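Local coordinates for hypothetical protein (Legionella pneumophila subsp. pneumophila, PDB 4KH9) that is of unknown function but belongs to the three-domain DUF4785 family and binds calcium ions, at residues S293-Q303 with N343-Y354; A225-D233 with T259-S267. All coordinates share one frame; numbering follows the deposited sequence.

Contact 2 comes first along the chain and closes before contact 1 begins. Their centres lie about 22 Å apart. Contact 2 belongs to the central domain: its segments take in the ends of strands 220-226 and 251-264 of one mixed sheet, and the chain after each. Contact 1 pairs two neighbouring strands in a five-stranded antiparallel sheet of the C-terminal domain. Both domains belong to families of the E-set clan. Segment 259-267 runs out of the central domain and into strand 268-278, which packs on contact 1. The two contacts meet where the chain passes between domains: Ser267 OG probably hydrogen-bonds Asp353 OD2 of contact 1 at 2.7 Å, and Tyr295 rests against the same serine.

Contact 1: residues S293-Q303 with N343-Y354; sequences SRYALQSVLFQ and NLYLGYLRLIDY
Strands 293-302 and 345-353 run antiparallel, from Tyr295 beside Asp353 to Phe302 beside Tyr345, with axes 4.6 Å apart at closest. A beta bulge interrupts the register: Gly347 and Tyr348 together lie opposite Val300. Gly347 N bonds Val300 O at 3.0 Å. The Tyr348 ring is sandwiched at the bulge. Val300 CG1 comes over one face, 3.8 Å from the ring centroid, in a CH-pi contact. The Arg350 guanidinium covers the opposite face and also reaches Asn364. Tyr348 OH then donates to Gln298 OE1 (2.7 Å), in the carbonyl plane on a lone pair. The extended Gln298 chain, with CG anti to the backbone N (chi1 -155°), carries the amide there. Further along, Phe302 CB sits over the centre of the Tyr345 ring, 3.6 Å from its centroid. At the other end Ser293 OG donates to the syn side of Asp353 OD1 at 2.8 Å, tilted out of the carboxylate plane. Asp353 OD2 also takes a hydrogen bond from Tyr12. On the face of Tyr295 and Asp353, Leu297 reaches Phe331, and Leu301 and Leu346 reach Phe333, of strand 325-333. This is the packing of two antiparallel sheets in a beta sandwich, consistent with the E-set clan.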
loop_
_atom_site.group_PDB
_atom_site.type_symbol
_atom_site.label_atom_id
_atom_site.label_comp_id
_atom_site.label_asym_id
_atom_site.label_seq_id
_atom_site.Cartn_x
_atom_site.Cartn_y
_atom_site.Cartn_z
ATOM N N SER A 293 -0.900 -21.916 -14.683
ATOM C CA SER A 293 -1.742 -20.721 -14.586
ATOM C C SER A 293 -1.941 -20.115 -15.939
ATOM O O SER A 293 -1.393 -20.594 -16.927
ATOM C CB SER A 293 -1.101 -19.693 -13.639
ATOM O OG SER A 293 -1.979 -18.625 -13.315
ATOM N N ARG A 294 -2.710 -19.031 -15.985
ATOM C CA ARG A 294 -2.890 -18.255 -17.206
ATOM C C ARG A 294 -1.907 -17.097 -17.180
ATOM O O ARG A 294 -1.855 -16.322 -16.221
ATOM C CB ARG A 294 -4.340 -17.778 -17.367
ATOM C CG ARG A 294 -4.567 -17.068 -18.692
ATOM C CD ARG A 294 -6.022 -16.690 -18.863
ATOM N NE ARG A 294 -6.247 -16.101 -20.180
ATOM C CZ ARG A 294 -6.288 -16.773 -21.326
ATOM N NH1 ARG A 294 -6.080 -18.084 -21.346
ATOM N NH2 ARG A 294 -6.492 -16.134 -22.465
ATOM N N TYR A 295 -1.124 -16.980 -18.242
ATOM C CA TYR A 295 -0.108 -15.942 -18.352
ATOM C C TYR A 295 -0.301 -15.115 -19.606
ATOM O O TYR A 295 -0.759 -15.634 -20.644
ATOM C CB TYR A 295 1.294 -16.572 -18.385
ATOM C CG TYR A 295 1.664 -17.318 -17.126
ATOM C CD1 TYR A 295 2.288 -16.669 -16.065
ATOM C CD2 TYR A 295 1.436 -18.683 -17.010
ATOM C CE1 TYR A 295 2.630 -17.353 -14.896
ATOM C CE2 TYR A 295 1.799 -19.384 -15.856
ATOM C CZ TYR A 295 2.414 -18.716 -14.807
ATOM O OH TYR A 295 2.729 -19.381 -13.644
ATOM N N ALA A 296 0.082 -13.834 -19.533
ATOM C CA ALA A 296 0.017 -12.972 -20.703
ATOM C C ALA A 296 1.350 -12.364 -20.954
ATOM O O ALA A 296 1.959 -11.789 -20.056
ATOM C CB ALA A 296 -1.035 -11.888 -20.538
ATOM N N LEU A 297 1.826 -12.513 -22.170
ATOM C CA LEU A 297 3.054 -11.888 -22.616
ATOM C C LEU A 297 2.689 -10.635 -23.369
ATOM O O LEU A 297 2.022 -10.724 -24.397
ATOM C CB LEU A 297 3.852 -12.853 -23.482
ATOM C CG LEU A 297 5.093 -12.287 -24.165
ATOM C CD1 LEU A 297 6.126 -11.784 -23.137
ATOM C CD2 LEU A 297 5.685 -13.304 -25.084
ATOM N N GLN A 298 3.115 -9.469 -22.865
ATOM C CA GLN A 298 2.816 -8.179 -23.482
ATOM C C GLN A 298 4.085 -7.511 -23.959
ATOM O O GLN A 298 5.075 -7.518 -23.235
ATOM C CB GLN A 298 2.103 -7.280 -22.477
ATOM C CG GLN A 298 1.237 -6.228 -23.129
ATOM C CD GLN A 298 0.660 -5.289 -22.105
ATOM O OE1 GLN A 298 1.107 -4.142 -21.969
ATOM N NE2 GLN A 298 -0.356 -5.750 -21.385
ATOM N N SER A 299 4.045 -6.921 -25.170
ATOM C CA SER A 299 5.168 -6.218 -25.800
ATOM C C SER A 299 4.684 -4.999 -26.567
ATOM O O SER A 299 3.530 -4.958 -26.986
ATOM C CB SER A 299 5.920 -7.145 -26.739
ATOM O OG SER A 299 7.171 -6.579 -27.116
ATOM N N VAL A 300 5.557 -4.011 -26.745
ATOM C CA VAL A 300 5.225 -2.781 -27.479
ATOM C C VAL A 300 6.274 -2.541 -28.578
ATOM O O VAL A 300 7.473 -2.630 -28.318
ATOM C CB VAL A 300 5.079 -1.552 -26.535
ATOM C CG1 VAL A 300 6.368 -1.239 -25.807
ATOM C CG2 VAL A 300 4.578 -0.320 -27.287
ATOM N N LEU A 301 5.808 -2.263 -29.794
ATOM C CA LEU A 301 6.665 -1.954 -30.928
ATOM C C LEU A 301 6.838 -0.444 -31.009
ATOM O O LEU A 301 5.852 0.290 -31.068
ATOM C CB LEU A 301 6.097 -2.523 -32.243
ATOM C CG LEU A 301 6.945 -2.349 -33.512
ATOM C CD1 LEU A 301 8.121 -3.303 -33.521
ATOM C CD2 LEU A 301 6.125 -2.591 -34.733
ATOM N N PHE A 302 8.095 0.008 -30.976
ATOM C CA PHE A 302 8.480 1.413 -31.062
ATOM C C PHE A 302 9.136 1.700 -32.402
ATOM O O PHE A 302 9.662 0.784 -33.030
ATOM C CB PHE A 302 9.449 1.757 -29.922
ATOM C CG PHE A 302 8.827 2.241 -28.640
ATOM C CD1 PHE A 302 8.317 1.342 -27.711
ATOM C CD2 PHE A 302 8.806 3.599 -28.328
ATOM C CE1 PHE A 302 7.748 1.796 -26.516
ATOM C CE2 PHE A 302 8.244 4.049 -27.130
ATOM C CZ PHE A 302 7.720 3.145 -26.231
ATOM N N GLN A 303 9.098 2.973 -32.833
ATOM C CA GLN A 303 9.708 3.477 -34.062
ATOM C C GLN A 303 10.721 4.538 -33.684
ATOM O O GLN A 303 10.391 5.394 -32.874
ATOM C CB GLN A 303 8.641 4.029 -35.029
ATOM C CG GLN A 303 9.211 4.683 -36.291
ATOM C CD GLN A 303 8.180 5.401 -37.125
ATOM O OE1 GLN A 303 7.054 4.933 -37.307
ATOM N NE2 GLN A 303 8.568 6.519 -37.721
ATOM N N ASN A 343 14.821 0.883 -37.942
ATOM C CA ASN A 343 14.002 1.966 -37.401
ATOM C C ASN A 343 12.934 1.425 -36.410
ATOM O O ASN A 343 12.026 2.168 -36.036
ATOM C CB ASN A 343 13.344 2.738 -38.560
ATOM C CG ASN A 343 12.861 4.133 -38.238
ATOM O OD1 ASN A 343 13.228 4.747 -37.224
ATOM N ND2 ASN A 343 12.027 4.671 -39.114
ATOM N N LEU A 344 13.058 0.150 -35.961
ATOM C CA LEU A 344 12.096 -0.458 -35.019
ATOM C C LEU A 344 12.784 -1.127 -33.838
ATOM O O LEU A 344 13.880 -1.673 -33.992
ATOM C CB LEU A 344 11.213 -1.513 -35.723
ATOM C CG LEU A 344 10.239 -1.055 -36.814
ATOM C CD1 LEU A 344 9.743 -2.244 -37.613
ATOM C CD2 LEU A 344 9.065 -0.274 -36.237
ATOM N N TYR A 345 12.117 -1.130 -32.662
ATOM C CA TYR A 345 12.625 -1.828 -31.483
ATOM C C TYR A 345 11.474 -2.216 -30.517
ATOM O O TYR A 345 10.369 -1.677 -30.609
ATOM C CB TYR A 345 13.714 -1.012 -30.751
ATOM C CG TYR A 345 13.257 0.200 -29.972
ATOM C CD1 TYR A 345 12.856 0.089 -28.642
ATOM C CD2 TYR A 345 13.349 1.479 -30.519
ATOM C CE1 TYR A 345 12.469 1.207 -27.903
ATOM C CE2 TYR A 345 12.981 2.609 -29.783
ATOM C CZ TYR A 345 12.546 2.466 -28.472
ATOM O OH TYR A 345 12.172 3.567 -27.738
ATOM N N LEU A 346 11.751 -3.183 -29.620
ATOM C CA LEU A 346 10.813 -3.639 -28.593
ATOM C C LEU A 346 11.051 -2.825 -27.346
ATOM O O LEU A 346 12.150 -2.900 -26.782
ATOM C CB LEU A 346 10.953 -5.156 -28.307
ATOM C CG LEU A 346 10.571 -6.124 -29.420
ATOM C CD1 LEU A 346 10.914 -7.556 -29.030
ATOM C CD2 LEU A 346 9.117 -6.001 -29.765
ATOM N N GLY A 347 10.055 -2.021 -26.955
ATOM C CA GLY A 347 10.127 -1.153 -25.774
ATOM C C GLY A 347 10.194 -1.905 -24.454
ATOM O O GLY A 347 10.926 -1.523 -23.532
ATOM N N TYR A 348 9.411 -2.985 -24.344
ATOM C CA TYR A 348 9.421 -3.802 -23.143
ATOM C C TYR A 348 8.939 -5.201 -23.448
ATOM O O TYR A 348 8.352 -5.452 -24.501
ATOM C CB TYR A 348 8.570 -3.177 -21.999
ATOM C CG TYR A 348 7.098 -2.989 -22.289
ATOM C CD1 TYR A 348 6.234 -4.077 -22.324
ATOM C CD2 TYR A 348 6.549 -1.714 -22.406
ATOM C CE1 TYR A 348 4.869 -3.909 -22.522
ATOM C CE2 TYR A 348 5.176 -1.530 -22.577
ATOM C CZ TYR A 348 4.340 -2.632 -22.641
ATOM O OH TYR A 348 2.994 -2.460 -22.839
ATOM N N LEU A 349 9.193 -6.102 -22.495
ATOM C CA LEU A 349 8.740 -7.479 -22.439
ATOM C C LEU A 349 8.227 -7.736 -21.031
ATOM O O LEU A 349 9.018 -7.787 -20.086
ATOM C CB LEU A 349 9.842 -8.464 -22.835
ATOM C CG LEU A 349 10.324 -8.399 -24.276
ATOM C CD1 LEU A 349 11.526 -9.272 -24.454
ATOM C CD2 LEU A 349 9.222 -8.792 -25.251
ATOM N N ARG A 350 6.899 -7.824 -20.888
ATOM C CA ARG A 350 6.217 -8.016 -19.597
ATOM C C ARG A 350 5.415 -9.322 -19.582
ATOM O O ARG A 350 4.717 -9.630 -20.556
ATOM C CB ARG A 350 5.285 -6.826 -19.314
ATOM C CG ARG A 350 6.072 -5.550 -19.031
ATOM C CD ARG A 350 5.218 -4.322 -18.830
ATOM N NE ARG A 350 6.077 -3.143 -18.727
ATOM C CZ ARG A 350 5.662 -1.891 -18.879
ATOM N NH1 ARG A 350 4.387 -1.635 -19.141
ATOM N NH2 ARG A 350 6.522 -0.887 -18.794
ATOM N N LEU A 351 5.513 -10.079 -18.485
ATOM C CA LEU A 351 4.765 -11.314 -18.357
ATOM C C LEU A 351 3.860 -11.212 -17.127
ATOM O O LEU A 351 4.340 -10.941 -16.032
ATOM C CB LEU A 351 5.710 -12.533 -18.295
ATOM C CG LEU A 351 5.035 -13.911 -18.282
ATOM C CD1 LEU A 351 4.476 -14.263 -19.650
ATOM C CD2 LEU A 351 6.031 -14.969 -17.888
ATOM N N ILE A 352 2.544 -11.354 -17.341
ATOM C CA ILE A 352 1.530 -11.235 -16.288
ATOM C C ILE A 352 1.036 -12.614 -15.910
ATOM O O ILE A 352 0.766 -13.417 -16.792
ATOM C CB ILE A 352 0.328 -10.318 -16.729
ATOM C CG1 ILE A 352 0.808 -8.897 -17.080
ATOM C CG2 ILE A 352 -0.772 -10.237 -15.630
ATOM C CD1 ILE A 352 -0.187 -8.016 -17.809
ATOM N N ASP A 353 0.839 -12.844 -14.627
ATOM C CA ASP A 353 0.227 -14.060 -14.092
ATOM C C ASP A 353 -1.172 -13.672 -13.672
ATOM O O ASP A 353 -1.313 -12.962 -12.687
ATOM C CB ASP A 353 1.055 -14.647 -12.927
ATOM C CG ASP A 353 0.488 -15.891 -12.257
ATOM O OD1 ASP A 353 -0.662 -16.283 -12.584
ATOM O OD2 ASP A 353 1.205 -16.499 -11.445
ATOM N N TYR A 354 -2.214 -14.151 -14.385
ATOM C CA TYR A 354 -3.594 -13.803 -14.047
ATOM C C TYR A 354 -4.066 -14.473 -12.768
ATOM O O TYR A 354 -5.058 -14.018 -12.193
ATOM C CB TYR A 354 -4.545 -14.133 -15.186
ATOM C CG TYR A 354 -4.427 -13.148 -16.328
ATOM C CD1 TYR A 354 -4.971 -11.875 -16.230
ATOM C CD2 TYR A 354 -3.834 -13.513 -17.527
ATOM C CE1 TYR A 354 -4.913 -10.980 -17.291
ATOM C CE2 TYR A 354 -3.781 -12.632 -18.603
ATOM C CZ TYR A 354 -4.301 -11.355 -18.474
ATOM O OH TYR A 354 -4.241 -10.470 -19.521
#

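Contact 2: residues A225-D233 with T259-S267; sequences ATLDSELND and TAFSYSIPS
The loop that follows strand 220-226 folds over the end of strand 251-264 at one end of the central domain, and Tyr263 is the residue most covered there. Its OH donates to Ser229 O at 2.7 Å. The hydroxyl lies in the carbonyl plane, on a lone pair, and the carbonyl oxygen in turn lies in the plane of the ring. CG of Tyr263 stands anti to the backbone N (chi1 173°), which carries the ring across to the loop. Leu227 CB packs on Tyr263 CE1 at 3.6 Å. The other end of the leucine turns to Phe261, with CD2 3.9 Å from Phe261 CE2. Leu201 of strand 196-202 touches both Leu227 and Phe261, so these side chains belong to the apolar interior of a beta domain of the E-set clan.

Asp233 approaches Tyr263 from the loop's far end. Its OD2 lies in the plane of the ring, at the edge, 3.4 Å from Tyr263 CD2. The same oxygen is 3.0 Å from Tyr263 O, a pairing of two acceptors that is not a hydrogen bond. Trp238 NE1 donates to OD2, which probably eases the closeness. A water molecule accepts from Tyr263 N at 2.9 Å; its contact to Asp233 OD2 is short and doubtful.

Beyond the strand, Ile265 pushes its CD1 against the loop backbone. That methyl lies 3.2 Å from Leu231 O and close to Glu230 O as well. Its chi2 of 138° is well away from a staggered value. Gln356 holds the backbone N of Ile265. The chain then bends in an inverse gamma turn centred on Pro266, where Ser267 N bonds Ile265 O at 2.7 Å.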
loop_
_atom_site.group_PDB
_atom_site.type_symbol
_atom_site.label_atom_id
_atom_site.label_comp_id
_atom_site.label_asym_id
_atom_site.label_seq_id
_atom_site.Cartn_x
_atom_site.Cartn_y
_atom_site.Cartn_z
ATOM N N ALA A 225 13.533 -5.659 5.776
ATOM C CA ALA A 225 12.979 -6.999 5.904
ATOM C C ALA A 225 13.087 -7.713 4.573
ATOM O O ALA A 225 13.072 -7.063 3.526
ATOM C CB ALA A 225 11.516 -6.934 6.354
ATOM N N THR A 226 13.130 -9.040 4.608
ATOM C CA THR A 226 13.116 -9.916 3.437
ATOM C C THR A 226 11.686 -10.280 3.182
ATOM O O THR A 226 10.983 -10.701 4.111
ATOM C CB THR A 226 14.012 -11.173 3.669
ATOM O OG1 THR A 226 15.329 -10.706 3.844
ATOM C CG2 THR A 226 13.991 -12.160 2.486
ATOM N N LEU A 227 11.253 -10.166 1.929
ATOM C CA LEU A 227 9.880 -10.515 1.585
ATOM C C LEU A 227 9.894 -11.944 1.109
ATOM O O LEU A 227 10.492 -12.264 0.077
ATOM C CB LEU A 227 9.308 -9.540 0.543
ATOM C CG LEU A 227 9.110 -8.103 1.030
ATOM C CD1 LEU A 227 9.097 -7.161 -0.129
ATOM C CD2 LEU A 227 7.813 -7.934 1.830
ATOM N N ASP A 228 9.350 -12.833 1.933
ATOM C CA ASP A 228 9.449 -14.238 1.603
ATOM C C ASP A 228 8.115 -14.946 1.792
ATOM O O ASP A 228 8.090 -16.159 2.012
ATOM C CB ASP A 228 10.569 -14.906 2.431
ATOM C CG ASP A 228 10.454 -14.811 3.941
ATOM O OD1 ASP A 228 9.422 -14.281 4.436
ATOM O OD2 ASP A 228 11.396 -15.263 4.635
ATOM N N SER A 229 7.003 -14.200 1.670
ATOM C CA SER A 229 5.672 -14.802 1.710
ATOM C C SER A 229 5.496 -15.679 0.462
ATOM O O SER A 229 5.903 -15.269 -0.621
ATOM C CB SER A 229 4.613 -13.708 1.769
ATOM O OG SER A 229 3.306 -14.243 1.679
ATOM N N GLU A 230 4.942 -16.880 0.613
ATOM C CA GLU A 230 4.756 -17.799 -0.518
ATOM C C GLU A 230 3.318 -17.792 -1.014
ATOM O O GLU A 230 2.996 -18.509 -1.966
ATOM C CB GLU A 230 5.169 -19.234 -0.142
ATOM C CG GLU A 230 6.668 -19.383 0.056
ATOM C CD GLU A 230 7.109 -20.776 0.452
ATOM O OE1 GLU A 230 7.190 -21.650 -0.440
ATOM O OE2 GLU A 230 7.395 -20.990 1.650
ATOM N N LEU A 231 2.474 -16.958 -0.410
ATOM C CA LEU A 231 1.061 -16.863 -0.727
ATOM C C LEU A 231 0.775 -15.928 -1.884
ATOM O O LEU A 231 1.459 -14.919 -2.071
ATOM C CB LEU A 231 0.262 -16.379 0.493
ATOM C CG LEU A 231 0.416 -17.133 1.805
ATOM C CD1 LEU A 231 -0.455 -16.490 2.860
ATOM C CD2 LEU A 231 0.057 -18.634 1.665
ATOM N N ASN A 232 -0.282 -16.263 -2.636
ATOM C CA ASN A 232 -0.793 -15.498 -3.755
ATOM C C ASN A 232 -1.583 -14.300 -3.178
ATOM O O ASN A 232 -2.465 -14.494 -2.352
ATOM C CB ASN A 232 -1.645 -16.419 -4.660
ATOM C CG ASN A 232 -2.396 -15.735 -5.776
ATOM O OD1 ASN A 232 -2.138 -14.598 -6.144
ATOM N ND2 ASN A 232 -3.353 -16.428 -6.362
ATOM N N ASP A 233 -1.239 -13.074 -3.581
ATOM C CA ASP A 233 -1.910 -11.876 -3.062
ATOM C C ASP A 233 -3.249 -11.572 -3.771
ATOM O O ASP A 233 -3.990 -10.724 -3.285
ATOM C CB ASP A 233 -0.974 -10.660 -3.164
ATOM C CG ASP A 233 0.252 -10.761 -2.269
ATOM O OD1 ASP A 233 0.188 -11.472 -1.236
ATOM O OD2 ASP A 233 1.235 -10.075 -2.546
ATOM N N THR A 259 1.903 2.959 3.951
ATOM C CA THR A 259 2.195 3.126 2.530
ATOM C C THR A 259 2.055 1.732 1.898
ATOM O O THR A 259 2.284 0.705 2.542
ATOM C CB THR A 259 3.480 3.882 2.156
ATOM O OG1 THR A 259 3.250 4.355 0.816
ATOM C CG2 THR A 259 4.757 3.015 2.241
ATOM N N ALA A 260 1.553 1.720 0.665
ATOM C CA ALA A 260 1.273 0.503 -0.079
ATOM C C ALA A 260 2.424 0.139 -1.000
ATOM O O ALA A 260 3.132 0.998 -1.527
ATOM C CB ALA A 260 -0.008 0.676 -0.903
ATOM N N PHE A 261 2.569 -1.156 -1.231
ATOM C CA PHE A 261 3.532 -1.678 -2.190
ATOM C C PHE A 261 2.966 -2.978 -2.730
ATOM O O PHE A 261 2.121 -3.609 -2.088
ATOM C CB PHE A 261 4.953 -1.840 -1.595
ATOM C CG PHE A 261 5.083 -2.826 -0.461
ATOM C CD1 PHE A 261 4.927 -2.412 0.871
ATOM C CD2 PHE A 261 5.424 -4.153 -0.714
ATOM C CE1 PHE A 261 5.078 -3.315 1.924
ATOM C CE2 PHE A 261 5.599 -5.055 0.338
ATOM C CZ PHE A 261 5.434 -4.627 1.653
ATOM N N SER A 262 3.369 -3.325 -3.947
ATOM C CA SER A 262 2.907 -4.549 -4.613
ATOM C C SER A 262 3.930 -5.651 -4.427
ATOM O O SER A 262 5.131 -5.381 -4.397
ATOM C CB SER A 262 2.670 -4.275 -6.099
ATOM O OG SER A 262 2.271 -5.456 -6.767
ATOM N N TYR A 263 3.467 -6.901 -4.361
ATOM C CA TYR A 263 4.369 -8.045 -4.187
ATOM C C TYR A 263 3.938 -9.226 -5.071
ATOM O O TYR A 263 2.751 -9.513 -5.127
ATOM C CB TYR A 263 4.395 -8.463 -2.708
ATOM C CG TYR A 263 5.154 -9.740 -2.421
ATOM C CD1 TYR A 263 6.536 -9.746 -2.356
ATOM C CD2 TYR A 263 4.483 -10.951 -2.242
ATOM C CE1 TYR A 263 7.242 -10.914 -2.079
ATOM C CE2 TYR A 263 5.180 -12.128 -1.949
ATOM C CZ TYR A 263 6.564 -12.098 -1.871
ATOM O OH TYR A 263 7.282 -13.230 -1.616
ATOM N N SER A 264 4.895 -9.949 -5.701
ATOM C CA SER A 264 4.521 -11.136 -6.481
ATOM C C SER A 264 5.525 -12.291 -6.304
ATOM O O SER A 264 6.658 -12.096 -5.876
ATOM C CB SER A 264 4.381 -10.799 -7.964
ATOM O OG SER A 264 5.622 -10.455 -8.556
ATOM N N ILE A 265 5.091 -13.482 -6.659
ATOM C CA ILE A 265 5.910 -14.685 -6.688
ATOM C C ILE A 265 6.406 -14.844 -8.146
ATOM O O ILE A 265 5.589 -14.734 -9.060
ATOM C CB ILE A 265 5.106 -15.894 -6.171
ATOM C CG1 ILE A 265 4.793 -15.731 -4.660
ATOM C CG2 ILE A 265 5.825 -17.219 -6.430
ATOM C CD1 ILE A 265 3.418 -16.125 -4.333
ATOM N N PRO A 266 7.713 -15.041 -8.394
ATOM C CA PRO A 266 8.187 -15.161 -9.794
ATOM C C PRO A 266 7.808 -16.532 -10.369
ATOM O O PRO A 266 8.660 -17.399 -10.561
ATOM C CB PRO A 266 9.702 -14.971 -9.653
ATOM C CG PRO A 266 10.032 -15.458 -8.272
ATOM C CD PRO A 266 8.835 -15.136 -7.423
ATOM N N SER A 267 6.496 -16.731 -10.612
ATOM C CA SER A 267 5.867 -17.990 -11.072
ATOM C C SER A 267 6.295 -18.394 -12.481
ATOM O O SER A 267 6.085 -19.542 -12.872
ATOM C CB SER A 267 4.356 -17.850 -11.034
ATOM O OG SER A 267 3.934 -16.616 -11.600
HETATM O O HOH W 1 0.894 -7.748 -3.452
#